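Local coordinates for protein formiminoglutamase (Trypanosoma cruzi, PDB 4MYL) that is a manganese-binding hydrolase of the arginase family that probably cleaves N-formimino-L-glutamate to L-glutamate and formamide, at residues I143-H148 with F233-D238; D14-L19 with G67-L72; I35-D40 with S92-A97; L149-P154 with A195-D200. The protein carries 1 engineered substitution. All coordinates share one frame; numbering follows the deposited sequence.

Overall arrangement
Contacts 1 and 4 contribute ligands to the same manganese site: contact 1 joins two neighbouring parallel strands deep in the chain, and contact 4, nested inside the loop that contact 1 closes, packs the metal-binding loop on helix 192-200. The two touch through Asn144 and Asp150. Contact 3 reaches the same sheet nearer its other end and is partly buried. Contact 2 lies outermost, about 41 Å from contact 4 between centres; both border other subunits, Asp15 of one chain pairing with Arg152 of another. Chemistry follows place: a backbone ladder and gathered carboxylates in contact 1, mainly apolar packing across contacts 3 and 4, and a direct backbone bond and a shared water in contact 2.

Contact 1 (I143-H148 with F233-D238); sequences INVDSH and FSFDVD
The dinuclear manganese site of the arginase fold forms where Asp146 and Asp236 meet at the C-terminal ends of two neighbouring parallel strands. Upstream of them the backbones are laced together: Ile143 O takes the N-H of Ser234 at 3.0 Å, Ser234 O takes Val145 N at 2.8 Å, and Val145 O takes Asp236 N. One face of this ladder is apolar. A chi1 of -171° turns Val145 CG1 away from its own N and over one face of the Phe235 ring, 4.0 Å from the centroid in a CH-pi contact, while Ile143 CG2 reaches the edge of the Phe233 ring at CD1 (3.6 Å). At the strand ends the carboxylates of Asp146 and Asp236 stack with planes only 11° apart, and their OD2 atoms approach to 3.1 Å. Asp236 is held by an Asx turn, its OD1 accepting Asp238 N at 3.0 Å, and by Asn122, which donates to OD2. A water is shared by Asp146 OD1, Asp238 OD1 and His148 ND1, all from ligand residues; Asp238 OD2 accepts Cys250 N. Two acceptors this close would normally repel; with Asp238 nearby, the concentrated negative charge probably suits the pair to bridging two manganese ions, as both aspartates do.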
loop_
_atom_site.group_PDB
_atom_site.type_symbol
_atom_site.label_atom_id
_atom_site.label_comp_id
_atom_site.label_asym_id
_atom_site.label_seq_id
_atom_site.Cartn_x
_atom_site.Cartn_y
_atom_site.Cartn_z
ATOM N N ILE A 143 18.762 11.451 15.877
ATOM C CA ILE A 143 18.222 11.181 14.556
ATOM C C ILE A 143 16.751 11.561 14.486
ATOM O O ILE A 143 15.937 11.138 15.317
ATOM C CB ILE A 143 18.430 9.724 14.101
ATOM C CG1 ILE A 143 17.698 9.478 12.772
ATOM C CG2 ILE A 143 17.997 8.756 15.182
ATOM C CD1 ILE A 143 17.974 8.130 12.169
ATOM N N ASN A 144 16.432 12.393 13.503
ATOM C CA ASN A 144 15.061 12.762 13.199
ATOM C C ASN A 144 14.601 11.967 11.975
ATOM O O ASN A 144 14.991 12.276 10.844
ATOM C CB ASN A 144 14.970 14.265 12.912
ATOM C CG ASN A 144 13.562 14.711 12.639
ATOM O OD1 ASN A 144 12.619 14.129 13.161
ATOM N ND2 ASN A 144 13.403 15.724 11.810
ATOM N N VAL A 145 13.800 10.927 12.210
ATOM C CA VAL A 145 13.153 10.202 11.123
ATOM C C VAL A 145 11.877 10.954 10.750
ATOM O O VAL A 145 10.898 10.910 11.480
ATOM C CB VAL A 145 12.787 8.753 11.544
ATOM C CG1 VAL A 145 12.311 7.945 10.329
ATOM C CG2 VAL A 145 13.960 8.088 12.247
ATOM N N ASP A 146 11.888 11.661 9.624
ATOM C CA ASP A 146 10.734 12.450 9.244
ATOM C C ASP A 146 10.865 12.821 7.782
ATOM O O ASP A 146 11.976 12.917 7.252
ATOM C CB ASP A 146 10.654 13.718 10.109
ATOM C CG ASP A 146 9.342 14.477 9.935
ATOM O OD1 ASP A 146 8.375 13.900 9.406
ATOM O OD2 ASP A 146 9.265 15.658 10.336
ATOM N N SER A 147 9.724 13.013 7.131
ATOM C CA SER A 147 9.695 13.489 5.751
ATOM C C SER A 147 10.149 14.951 5.635
ATOM O O SER A 147 10.597 15.384 4.573
ATOM C CB SER A 147 8.280 13.354 5.187
ATOM O OG SER A 147 7.359 14.047 6.004
ATOM N N HIS A 148 10.004 15.694 6.734
ATOM C CA HIS A 148 10.412 17.103 6.845
ATOM C C HIS A 148 11.693 17.224 7.656
ATOM O O HIS A 148 12.070 16.290 8.364
ATOM C CB HIS A 148 9.311 17.940 7.515
ATOM C CG HIS A 148 8.058 18.050 6.703
ATOM N ND1 HIS A 148 7.055 17.101 6.746
ATOM C CD2 HIS A 148 7.648 18.989 5.820
ATOM C CE1 HIS A 148 6.081 17.454 5.927
ATOM N NE2 HIS A 148 6.412 18.599 5.359
ATOM N N PHE A 233 16.437 8.621 19.428
ATOM C CA PHE A 233 15.775 8.060 18.240
ATOM C C PHE A 233 14.384 8.678 18.124
ATOM O O PHE A 233 13.460 8.286 18.842
ATOM C CB PHE A 233 15.684 6.535 18.373
ATOM C CG PHE A 233 15.133 5.829 17.157
ATOM C CD1 PHE A 233 15.675 6.039 15.889
ATOM C CD2 PHE A 233 14.095 4.917 17.289
ATOM C CE1 PHE A 233 15.152 5.368 14.767
ATOM C CE2 PHE A 233 13.582 4.247 16.185
ATOM C CZ PHE A 233 14.114 4.471 14.924
ATOM N N SER A 234 14.245 9.652 17.229
ATOM C CA SER A 234 13.004 10.424 17.108
ATOM C C SER A 234 12.254 9.994 15.845
ATOM O O SER A 234 12.698 10.284 14.728
ATOM C CB SER A 234 13.309 11.921 17.052
ATOM O OG SER A 234 12.132 12.682 17.225
ATOM N N PHE A 235 11.138 9.289 16.027
ATOM C CA PHE A 235 10.434 8.681 14.894
ATOM C C PHE A 235 9.127 9.422 14.611
ATOM O O PHE A 235 8.130 9.198 15.271
ATOM C CB PHE A 235 10.153 7.180 15.138
ATOM C CG PHE A 235 10.166 6.340 13.873
ATOM C CD1 PHE A 235 9.562 6.790 12.720
ATOM C CD2 PHE A 235 10.824 5.124 13.838
ATOM C CE1 PHE A 235 9.590 6.039 11.570
ATOM C CE2 PHE A 235 10.852 4.363 12.678
ATOM C CZ PHE A 235 10.241 4.832 11.547
ATOM N N ASP A 236 9.150 10.316 13.635
ATOM C CA ASP A 236 7.957 11.016 13.211
ATOM C C ASP A 236 7.207 10.140 12.196
ATOM O O ASP A 236 7.752 9.812 11.155
ATOM C CB ASP A 236 8.372 12.356 12.593
ATOM C CG ASP A 236 7.204 13.291 12.354
ATOM O OD1 ASP A 236 6.130 12.835 11.919
ATOM O OD2 ASP A 236 7.375 14.504 12.570
ATOM N N VAL A 237 5.975 9.746 12.495
ATOM C CA VAL A 237 5.311 8.786 11.631
ATOM C C VAL A 237 4.894 9.398 10.285
ATOM O O VAL A 237 4.403 8.687 9.393
ATOM C CB VAL A 237 4.131 8.061 12.338
ATOM C CG1 VAL A 237 4.668 7.148 13.423
ATOM C CG2 VAL A 237 3.118 9.038 12.903
ATOM N N ASP A 238 5.087 10.712 10.146
ATOM C CA ASP A 238 4.889 11.384 8.862
ATOM C C ASP A 238 5.833 10.817 7.795
ATOM O O ASP A 238 5.626 11.009 6.584
ATOM C CB ASP A 238 5.100 12.898 8.989
ATOM C CG ASP A 238 3.899 13.625 9.614
ATOM O OD1 ASP A 238 4.066 14.813 9.974
ATOM O OD2 ASP A 238 2.803 13.034 9.749
HETATM O O HOH W 1 9.889 15.020 13.776
HETATM O O HOH W 2 6.429 15.812 9.264
HETATM O O HOH W 3 4.937 13.361 5.095
#

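Contact 2 (D14-L19 with G67-L72); sequences DDPRLL and GSVNNL
The guanidinium of Arg17 lies obliquely near Gly67 N and meets a water at its edge, in plane. That water accepts from Arg17 NE at 2.6 Å, is bonded to Ser68 OG at 2.8 Å and also donates to Asp15 OD1, so it ties three polar side chains across the contact. Arg17 runs extended from CG to NE, and its NH1 donates to Arg65 O. Nearer the backbone, the aliphatic part of Arg17 rests on the peptide of Gly67, with CB 3.2 Å from Gly67 O. The same oxygen receives a CA-H...O contact from Arg17 CA at 3.0 Å.

Here the N-terminal arm of the chain is laid against the loop leading into the small antiparallel hairpin of strands 70-71 and 76-77, at a subunit interface. Asp15 OD2 forms a salt bridge with Arg152 of a neighbouring subunit, and the loop residues Gly187 to Gly191 of that subunit lie close to Asp15 and Ser68. The hydrogen bond between the segments runs from Val69 N to Pro16 O (3.0 Å), almost straight at the hydrogen (175°), although it leaves the carbonyl bent, at 140°. Val69 sets both methyls against the arm: chi1 of -64° sends CG2 against Pro16 CB at 3.6 Å and CG1 toward Arg17 O, tightly, at 3.0 Å. Gly67, whose positive phi suits glycine, has no side chain, and this leaves room for Leu18, which packs on Val296 and Tyr300 of helix 290-307.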
loop_
_atom_site.group_PDB
_atom_site.type_symbol
_atom_site.label_atom_id
_atom_site.label_comp_id
_atom_site.label_asym_id
_atom_site.label_seq_id
_atom_site.Cartn_x
_atom_site.Cartn_y
_atom_site.Cartn_z
ATOM N N ASP A 14 -3.544 -17.758 27.523
ATOM C CA ASP A 14 -2.248 -18.388 27.263
ATOM C C ASP A 14 -1.624 -17.908 25.953
ATOM O O ASP A 14 -1.268 -18.699 25.082
ATOM C CB ASP A 14 -2.366 -19.916 27.277
ATOM C CG ASP A 14 -3.245 -20.444 26.164
ATOM O OD1 ASP A 14 -3.782 -19.623 25.385
ATOM O OD2 ASP A 14 -3.398 -21.682 26.071
ATOM N N ASP A 15 -1.495 -16.594 25.835
ATOM C CA ASP A 15 -0.916 -15.943 24.670
ATOM C C ASP A 15 -0.585 -14.538 25.151
ATOM O O ASP A 15 -1.274 -13.583 24.809
ATOM C CB ASP A 15 -1.939 -15.912 23.520
ATOM C CG ASP A 15 -1.457 -15.114 22.303
ATOM O OD1 ASP A 15 -0.271 -14.723 22.246
ATOM O OD2 ASP A 15 -2.282 -14.878 21.393
ATOM N N PRO A 16 0.453 -14.420 25.994
ATOM C CA PRO A 16 0.767 -13.156 26.669
ATOM C C PRO A 16 1.244 -12.120 25.674
ATOM O O PRO A 16 2.023 -12.453 24.770
ATOM C CB PRO A 16 1.914 -13.528 27.613
ATOM C CG PRO A 16 1.883 -15.011 27.709
ATOM C CD PRO A 16 1.347 -15.510 26.411
ATOM N N ARG A 17 0.797 -10.882 25.857
ATOM C CA ARG A 17 1.157 -9.799 24.956
ATOM C C ARG A 17 1.759 -8.614 25.706
ATOM O O ARG A 17 2.084 -8.726 26.877
ATOM C CB ARG A 17 -0.036 -9.405 24.078
ATOM C CG ARG A 17 -0.338 -10.454 23.003
ATOM C CD ARG A 17 -1.563 -10.097 22.180
ATOM N NE ARG A 17 -1.747 -10.992 21.031
ATOM C CZ ARG A 17 -2.618 -10.788 20.041
ATOM N NH1 ARG A 17 -3.408 -9.713 20.040
ATOM N NH2 ARG A 17 -2.700 -11.658 19.041
ATOM N N LEU A 18 1.935 -7.492 25.023
ATOM C CA LEU A 18 2.622 -6.356 25.621
ATOM C C LEU A 18 2.037 -5.993 26.978
ATOM O O LEU A 18 2.772 -5.632 27.892
ATOM C CB LEU A 18 2.606 -5.138 24.676
ATOM C CG LEU A 18 3.613 -5.123 23.515
ATOM C CD1 LEU A 18 3.323 -4.014 22.545
ATOM C CD2 LEU A 18 5.041 -4.993 24.029
ATOM N N LEU A 19 0.715 -6.078 27.102
ATOM C CA LEU A 19 0.043 -5.714 28.355
ATOM C C LEU A 19 0.578 -6.512 29.553
ATOM O O LEU A 19 0.669 -5.992 30.664
ATOM C CB LEU A 19 -1.479 -5.849 28.218
ATOM C CG LEU A 19 -2.330 -5.550 29.451
ATOM C CD1 LEU A 19 -2.224 -4.092 29.846
ATOM C CD2 LEU A 19 -3.759 -5.912 29.161
ATOM N N GLY A 67 0.774 -7.645 20.390
ATOM C CA GLY A 67 2.198 -7.905 20.560
ATOM C C GLY A 67 2.607 -9.141 21.349
ATOM O O GLY A 67 2.777 -9.058 22.560
ATOM N N SER A 68 2.802 -10.272 20.672
ATOM C CA SER A 68 3.216 -11.490 21.365
ATOM C C SER A 68 4.525 -11.227 22.093
ATOM O O SER A 68 5.493 -10.801 21.474
ATOM C CB SER A 68 3.419 -12.642 20.378
ATOM O OG SER A 68 2.273 -12.863 19.581
ATOM N N VAL A 69 4.571 -11.488 23.400
ATOM C CA VAL A 69 5.804 -11.239 24.160
ATOM C C VAL A 69 6.931 -12.218 23.800
ATOM O O VAL A 69 8.101 -11.878 23.888
ATOM C CB VAL A 69 5.588 -11.205 25.703
ATOM C CG1 VAL A 69 4.695 -10.037 26.092
ATOM C CG2 VAL A 69 5.028 -12.522 26.215
ATOM N N ASN A 70 6.578 -13.434 23.401
ATOM C CA ASN A 70 7.576 -14.340 22.854
ATOM C C ASN A 70 7.295 -14.506 21.381
ATOM O O ASN A 70 6.265 -15.068 20.994
ATOM C CB ASN A 70 7.549 -15.693 23.559
ATOM C CG ASN A 70 8.745 -16.567 23.202
ATOM O OD1 ASN A 70 9.625 -16.167 22.432
ATOM N ND2 ASN A 70 8.781 -17.771 23.769
ATOM N N ASN A 71 8.195 -13.986 20.564
ATOM C CA ASN A 71 7.979 -13.946 19.124
ATOM C C ASN A 71 8.868 -14.978 18.442
ATOM O O ASN A 71 10.091 -14.846 18.426
ATOM C CB ASN A 71 8.266 -12.538 18.610
ATOM C CG ASN A 71 8.046 -12.402 17.127
ATOM O OD1 ASN A 71 8.432 -13.275 16.345
ATOM N ND2 ASN A 71 7.445 -11.286 16.720
ATOM N N LEU A 72 8.255 -16.021 17.898
ATOM C CA LEU A 72 9.029 -17.165 17.416
ATOM C C LEU A 72 9.460 -17.008 15.981
ATOM O O LEU A 72 10.221 -17.829 15.457
ATOM C CB LEU A 72 8.282 -18.489 17.638
ATOM C CG LEU A 72 8.320 -18.926 19.112
ATOM C CD1 LEU A 72 7.511 -20.163 19.349
ATOM C CD2 LEU A 72 9.747 -19.169 19.513
HETATM O O HOH W 4 -0.395 -13.133 20.313
#

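Contact 3 (I35-D40 with S92-A97); sequences IGFPYD and STLEEA
Ala97 is the tightly held point of the contact, its methyl fitted into the angle between the Tyr39 face and the Phe37 rim. CB lies over one face of the Tyr39 ring, 4.2 Å from the centroid and 23° off the normal, in a CH-pi contact. Phe37 CE1 is 3.9 Å from Ala97 CB, and Ala97 O approaches the Phe37 rim close to the ring plane. The two aromatics also brace each other, with Tyr39 CD2 standing 3.5 Å above the centre of the Phe37 ring. An inverse gamma turn centred on Pro38, closed by the bond from Tyr39 N to Phe37 O (2.9 Å), folds the chain back enough for this.

These residues sit where strand 32-37 ends against the start of helix 94-110. That helix belongs to the beta-alpha-beta crossover from strand 83-88 to strand 114-119, which passes over the strand lying between them in the sheet.

Toward the start of the helix the packing thins. Leu94 and Tyr39 lie alongside with their ends pointing opposite ways. A Leu94 chi1 of -160° swings the branch back until Leu94 CD1 touches Tyr39 CB at 3.9 Å. Leu94 CD1 comes no nearer to Phe37 than 4.5 Å, at Phe37 CZ. Beyond it, exposed Ser92 and Thr93 serve the helix end instead of the strand: Thr93 is the N-cap, its OG1 weakly accepting Glu96 N at 3.5 Å, and Ser92 N donates to Glu96 OE1. Tyr39 OH, on the tight side, bonds to Ile89 O.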
loop_
_atom_site.group_PDB
_atom_site.type_symbol
_atom_site.label_atom_id
_atom_site.label_comp_id
_atom_site.label_asym_id
_atom_site.label_seq_id
_atom_site.Cartn_x
_atom_site.Cartn_y
_atom_site.Cartn_z
ATOM N N ILE A 35 5.615 7.659 28.320
ATOM C CA ILE A 35 5.096 8.975 28.683
ATOM C C ILE A 35 4.272 9.506 27.514
ATOM O O ILE A 35 4.738 9.519 26.380
ATOM C CB ILE A 35 6.257 9.956 28.992
ATOM C CG1 ILE A 35 7.150 9.385 30.104
ATOM C CG2 ILE A 35 5.717 11.320 29.366
ATOM C CD1 ILE A 35 8.590 9.854 30.066
ATOM N N GLY A 36 3.041 9.920 27.778
ATOM C CA GLY A 36 2.184 10.464 26.733
ATOM C C GLY A 36 2.277 11.971 26.671
ATOM O O GLY A 36 2.493 12.630 27.692
ATOM N N PHE A 37 2.141 12.519 25.467
ATOM C CA PHE A 37 2.173 13.972 25.260
ATOM C C PHE A 37 1.036 14.398 24.335
ATOM O O PHE A 37 1.241 14.560 23.127
ATOM C CB PHE A 37 3.527 14.428 24.698
ATOM C CG PHE A 37 3.740 15.915 24.760
ATOM C CD1 PHE A 37 4.089 16.532 25.953
ATOM C CD2 PHE A 37 3.586 16.695 23.630
ATOM C CE1 PHE A 37 4.284 17.910 26.006
ATOM C CE2 PHE A 37 3.781 18.073 23.676
ATOM C CZ PHE A 37 4.135 18.675 24.861
ATOM N N PRO A 38 -0.175 14.576 24.905
ATOM C CA PRO A 38 -1.403 14.819 24.134
ATOM C C PRO A 38 -1.557 16.272 23.691
ATOM O O PRO A 38 -2.496 16.930 24.130
ATOM C CB PRO A 38 -2.525 14.440 25.115
ATOM C CG PRO A 38 -1.880 14.221 26.463
ATOM C CD PRO A 38 -0.424 14.571 26.359
ATOM N N TYR A 39 -0.652 16.751 22.834
ATOM C CA TYR A 39 -0.722 18.102 22.269
ATOM C C TYR A 39 -0.496 18.095 20.751
ATOM O O TYR A 39 0.370 17.378 20.251
ATOM C CB TYR A 39 0.260 19.031 23.004
ATOM C CG TYR A 39 -0.023 19.055 24.505
ATOM C CD1 TYR A 39 -0.877 20.006 25.063
ATOM C CD2 TYR A 39 0.511 18.083 25.352
ATOM C CE1 TYR A 39 -1.165 20.000 26.429
ATOM C CE2 TYR A 39 0.231 18.075 26.717
ATOM C CZ TYR A 39 -0.606 19.033 27.246
ATOM O OH TYR A 39 -0.890 19.021 28.594
ATOM N N ASP A 40 -1.297 18.873 20.025
ATOM C CA ASP A 40 -1.267 18.922 18.561
ATOM C C ASP A 40 0.031 19.456 17.979
ATOM O O ASP A 40 0.446 19.027 16.905
ATOM C CB ASP A 40 -2.391 19.836 18.036
ATOM C CG ASP A 40 -3.697 19.105 17.801
ATOM O OD1 ASP A 40 -4.613 19.700 17.180
ATOM O OD2 ASP A 40 -3.805 17.934 18.231
ATOM N N SER A 92 -1.577 23.586 31.787
ATOM C CA SER A 92 -2.541 24.615 31.401
ATOM C C SER A 92 -2.046 25.428 30.219
ATOM O O SER A 92 -2.825 26.106 29.554
ATOM C CB SER A 92 -2.813 25.551 32.571
ATOM O OG SER A 92 -1.619 26.210 32.960
ATOM N N THR A 93 -0.742 25.375 29.974
ATOM C CA THR A 93 -0.152 26.006 28.801
ATOM C C THR A 93 0.844 25.040 28.171
ATOM O O THR A 93 1.258 24.070 28.808
ATOM C CB THR A 93 0.573 27.323 29.161
ATOM O OG1 THR A 93 1.498 27.093 30.230
ATOM C CG2 THR A 93 -0.413 28.394 29.589
ATOM N N LEU A 94 1.234 25.305 26.926
ATOM C CA LEU A 94 2.210 24.462 26.218
ATOM C C LEU A 94 3.613 24.584 26.818
ATOM O O LEU A 94 4.316 23.587 26.997
ATOM C CB LEU A 94 2.246 24.795 24.722
ATOM C CG LEU A 94 2.849 23.672 23.878
ATOM C CD1 LEU A 94 1.932 22.444 23.878
ATOM C CD2 LEU A 94 3.141 24.144 22.462
ATOM N N GLU A 95 4.016 25.809 27.133
ATOM C CA GLU A 95 5.317 26.024 27.740
ATOM C C GLU A 95 5.411 25.140 28.966
ATOM O O GLU A 95 6.385 24.413 29.137
ATOM C CB GLU A 95 5.525 27.493 28.126
ATOM C CG GLU A 95 4.949 28.491 27.122
ATOM C CD GLU A 95 3.436 28.686 27.262
ATOM O OE1 GLU A 95 2.961 28.924 28.397
ATOM O OE2 GLU A 95 2.723 28.616 26.232
ATOM N N GLU A 96 4.395 25.192 29.818
ATOM C CA GLU A 96 4.404 24.371 31.022
ATOM C C GLU A 96 4.445 22.874 30.682
ATOM O O GLU A 96 5.158 22.110 31.332
ATOM C CB GLU A 96 3.216 24.687 31.936
ATOM C CG GLU A 96 3.375 24.094 33.334
ATOM C CD GLU A 96 2.077 24.026 34.129
ATOM O OE1 GLU A 96 0.979 24.087 33.519
ATOM O OE2 GLU A 96 2.170 23.897 35.374
ATOM N N ALA A 97 3.693 22.461 29.662
ATOM C CA ALA A 97 3.737 21.075 29.194
ATOM C C ALA A 97 5.147 20.701 28.735
ATOM O O ALA A 97 5.663 19.632 29.075
ATOM C CB ALA A 97 2.734 20.856 28.073
#

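Contact 4 (L149-P154 with A195-D200); sequences LDVRPP and AQYVRD
Val151 and Leu149 both point toward helix 192-200, but they meet it in different ways. Val151 slants against Tyr197, with Val151 CB 3.9 Å from Tyr197 CD1 at an oblique angle to the ring. It stands at about a right angle to Val198, and the CG2 methyls of Val151 and Val198 touch at 4.0 Å. A chi1 of -178° carries the Tyr197 ring alongside Val151; on the ring Arg167 makes a cation-pi contact, and the ring of His201 meets it too. Leu149 meets the helix backbone instead. With chi2 at -177° its chain stretches out so that CD1 lies 3.3 Å from Ala195 N and presses on Ala195 CA at 3.4 Å, the latter tighter than ordinary van der Waals packing. The same methyl grazes Ala195 CB at 4.0 Å and, more loosely, Val198 CG2 at 4.3 Å. Leu205 of strand 204-207 and Glu182 of strand 180-185 help to enclose this apolar seam. Between the two inward-pointing residues, Asp150 extends away from the helix toward Asn144, whose ND2 donates to its OD2. Asp150 is a manganese ligand, and Asp146, His148 and Asp150 form the Asp-x-His-x-Asp metal-binding motif characteristic of the arginase family, with Leu149 inside the motif and Val151 just after it packed on helix 192-200.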
loop_
_atom_site.group_PDB
_atom_site.type_symbol
_atom_site.label_atom_id
_atom_site.label_comp_id
_atom_site.label_asym_id
_atom_site.label_seq_id
_atom_site.Cartn_x
_atom_site.Cartn_y
_atom_site.Cartn_z
ATOM N N LEU A 149 12.351 18.381 7.562
ATOM C CA LEU A 149 13.595 18.626 8.294
ATOM C C LEU A 149 13.358 19.190 9.705
ATOM O O LEU A 149 14.219 19.059 10.584
ATOM C CB LEU A 149 14.530 19.545 7.494
ATOM C CG LEU A 149 14.960 19.032 6.110
ATOM C CD1 LEU A 149 15.945 19.998 5.448
ATOM C CD2 LEU A 149 15.565 17.658 6.209
ATOM N N ASP A 150 12.195 19.814 9.911
ATOM C CA ASP A 150 11.793 20.316 11.217
ATOM C C ASP A 150 12.793 21.297 11.808
ATOM O O ASP A 150 13.064 21.269 13.019
ATOM C CB ASP A 150 11.546 19.166 12.182
ATOM C CG ASP A 150 10.541 18.207 11.651
ATOM O OD1 ASP A 150 9.437 18.666 11.295
ATOM O OD2 ASP A 150 10.860 17.008 11.553
ATOM N N VAL A 151 13.317 22.170 10.948
ATOM C CA VAL A 151 14.280 23.190 11.363
ATOM C C VAL A 151 13.861 24.590 10.916
ATOM O O VAL A 151 14.555 25.561 11.194
ATOM C CB VAL A 151 15.720 22.880 10.840
ATOM C CG1 VAL A 151 16.267 21.595 11.478
ATOM C CG2 VAL A 151 15.732 22.778 9.311
ATOM N N ARG A 152 12.728 24.707 10.232
ATOM C CA ARG A 152 12.297 26.023 9.756
ATOM C C ARG A 152 12.109 27.052 10.892
ATOM O O ARG A 152 11.779 26.697 12.025
ATOM C CB ARG A 152 11.051 25.915 8.858
ATOM C CG ARG A 152 9.795 25.439 9.546
ATOM C CD ARG A 152 8.636 25.393 8.553
ATOM N NE ARG A 152 8.799 24.330 7.562
ATOM C CZ ARG A 152 8.583 24.471 6.254
ATOM N NH1 ARG A 152 8.191 25.643 5.761
ATOM N NH2 ARG A 152 8.759 23.439 5.432
ATOM N N PRO A 153 12.330 28.339 10.583
ATOM C CA PRO A 153 12.286 29.426 11.566
ATOM C C PRO A 153 10.895 29.597 12.174
ATOM O O PRO A 153 9.947 28.968 11.708
ATOM C CB PRO A 153 12.603 30.666 10.725
ATOM C CG PRO A 153 13.158 30.161 9.444
ATOM C CD PRO A 153 12.525 28.843 9.215
ATOM N N PRO A 154 10.768 30.458 13.196
ATOM C CA PRO A 154 9.445 30.799 13.728
ATOM C C PRO A 154 8.667 31.643 12.724
ATOM O O PRO A 154 7.477 31.398 12.522
ATOM C CB PRO A 154 9.772 31.646 14.963
ATOM C CG PRO A 154 11.218 31.380 15.265
ATOM C CD PRO A 154 11.849 31.124 13.941
ATOM N N ALA A 195 17.360 22.720 4.185
ATOM C CA ALA A 195 18.447 21.773 3.921
ATOM C C ALA A 195 19.801 22.443 4.158
ATOM O O ALA A 195 20.673 21.874 4.785
ATOM C CB ALA A 195 18.358 21.243 2.516
ATOM N N GLN A 196 19.959 23.660 3.644
ATOM C CA GLN A 196 21.183 24.453 3.836
ATOM C C GLN A 196 21.468 24.716 5.313
ATOM O O GLN A 196 22.619 24.628 5.751
ATOM C CB GLN A 196 21.048 25.766 3.074
ATOM C CG GLN A 196 22.175 26.733 3.248
ATOM C CD GLN A 196 21.940 27.997 2.438
ATOM O OE1 GLN A 196 21.299 28.933 2.908
ATOM N NE2 GLN A 196 22.423 28.018 1.217
ATOM N N TYR A 197 20.421 25.031 6.075
ATOM C CA TYR A 197 20.530 25.210 7.528
ATOM C C TYR A 197 21.128 23.971 8.197
ATOM O O TYR A 197 22.047 24.072 9.006
ATOM C CB TYR A 197 19.170 25.548 8.152
ATOM C CG TYR A 197 19.249 25.791 9.647
ATOM C CD1 TYR A 197 19.080 24.749 10.546
ATOM C CD2 TYR A 197 19.512 27.060 10.157
ATOM C CE1 TYR A 197 19.166 24.951 11.910
ATOM C CE2 TYR A 197 19.603 27.275 11.525
ATOM C CZ TYR A 197 19.432 26.204 12.402
ATOM O OH TYR A 197 19.515 26.381 13.768
ATOM N N VAL A 198 20.603 22.794 7.866
ATOM C CA VAL A 198 21.152 21.562 8.425
ATOM C C VAL A 198 22.616 21.359 8.030
ATOM O O VAL A 198 23.460 21.110 8.885
ATOM C CB VAL A 198 20.356 20.315 8.007
ATOM C CG1 VAL A 198 21.005 19.076 8.610
ATOM C CG2 VAL A 198 18.914 20.425 8.464
ATOM N N ARG A 199 22.913 21.469 6.737
ATOM C CA ARG A 199 24.272 21.270 6.271
ATOM C C ARG A 199 25.225 22.246 6.929
ATOM O O ARG A 199 26.324 21.878 7.338
ATOM C CB ARG A 199 24.362 21.436 4.764
ATOM C CG ARG A 199 23.836 20.262 3.992
ATOM C CD ARG A 199 24.231 20.367 2.536
ATOM N NE ARG A 199 23.273 19.679 1.677
ATOM C CZ ARG A 199 22.300 20.283 1.001
ATOM N NH1 ARG A 199 22.151 21.612 1.065
ATOM N NH2 ARG A 199 21.483 19.550 0.257
ATOM N N ASP A 200 24.810 23.500 7.012
ATOM C CA ASP A 200 25.695 24.520 7.555
ATOM C C ASP A 200 25.985 24.282 9.038
ATOM O O ASP A 200 26.954 24.801 9.573
ATOM C CB ASP A 200 25.127 25.911 7.302
ATOM C CG ASP A 200 25.358 26.378 5.864
ATOM O OD1 ASP A 200 26.055 25.682 5.106
ATOM O OD2 ASP A 200 24.839 27.439 5.486
#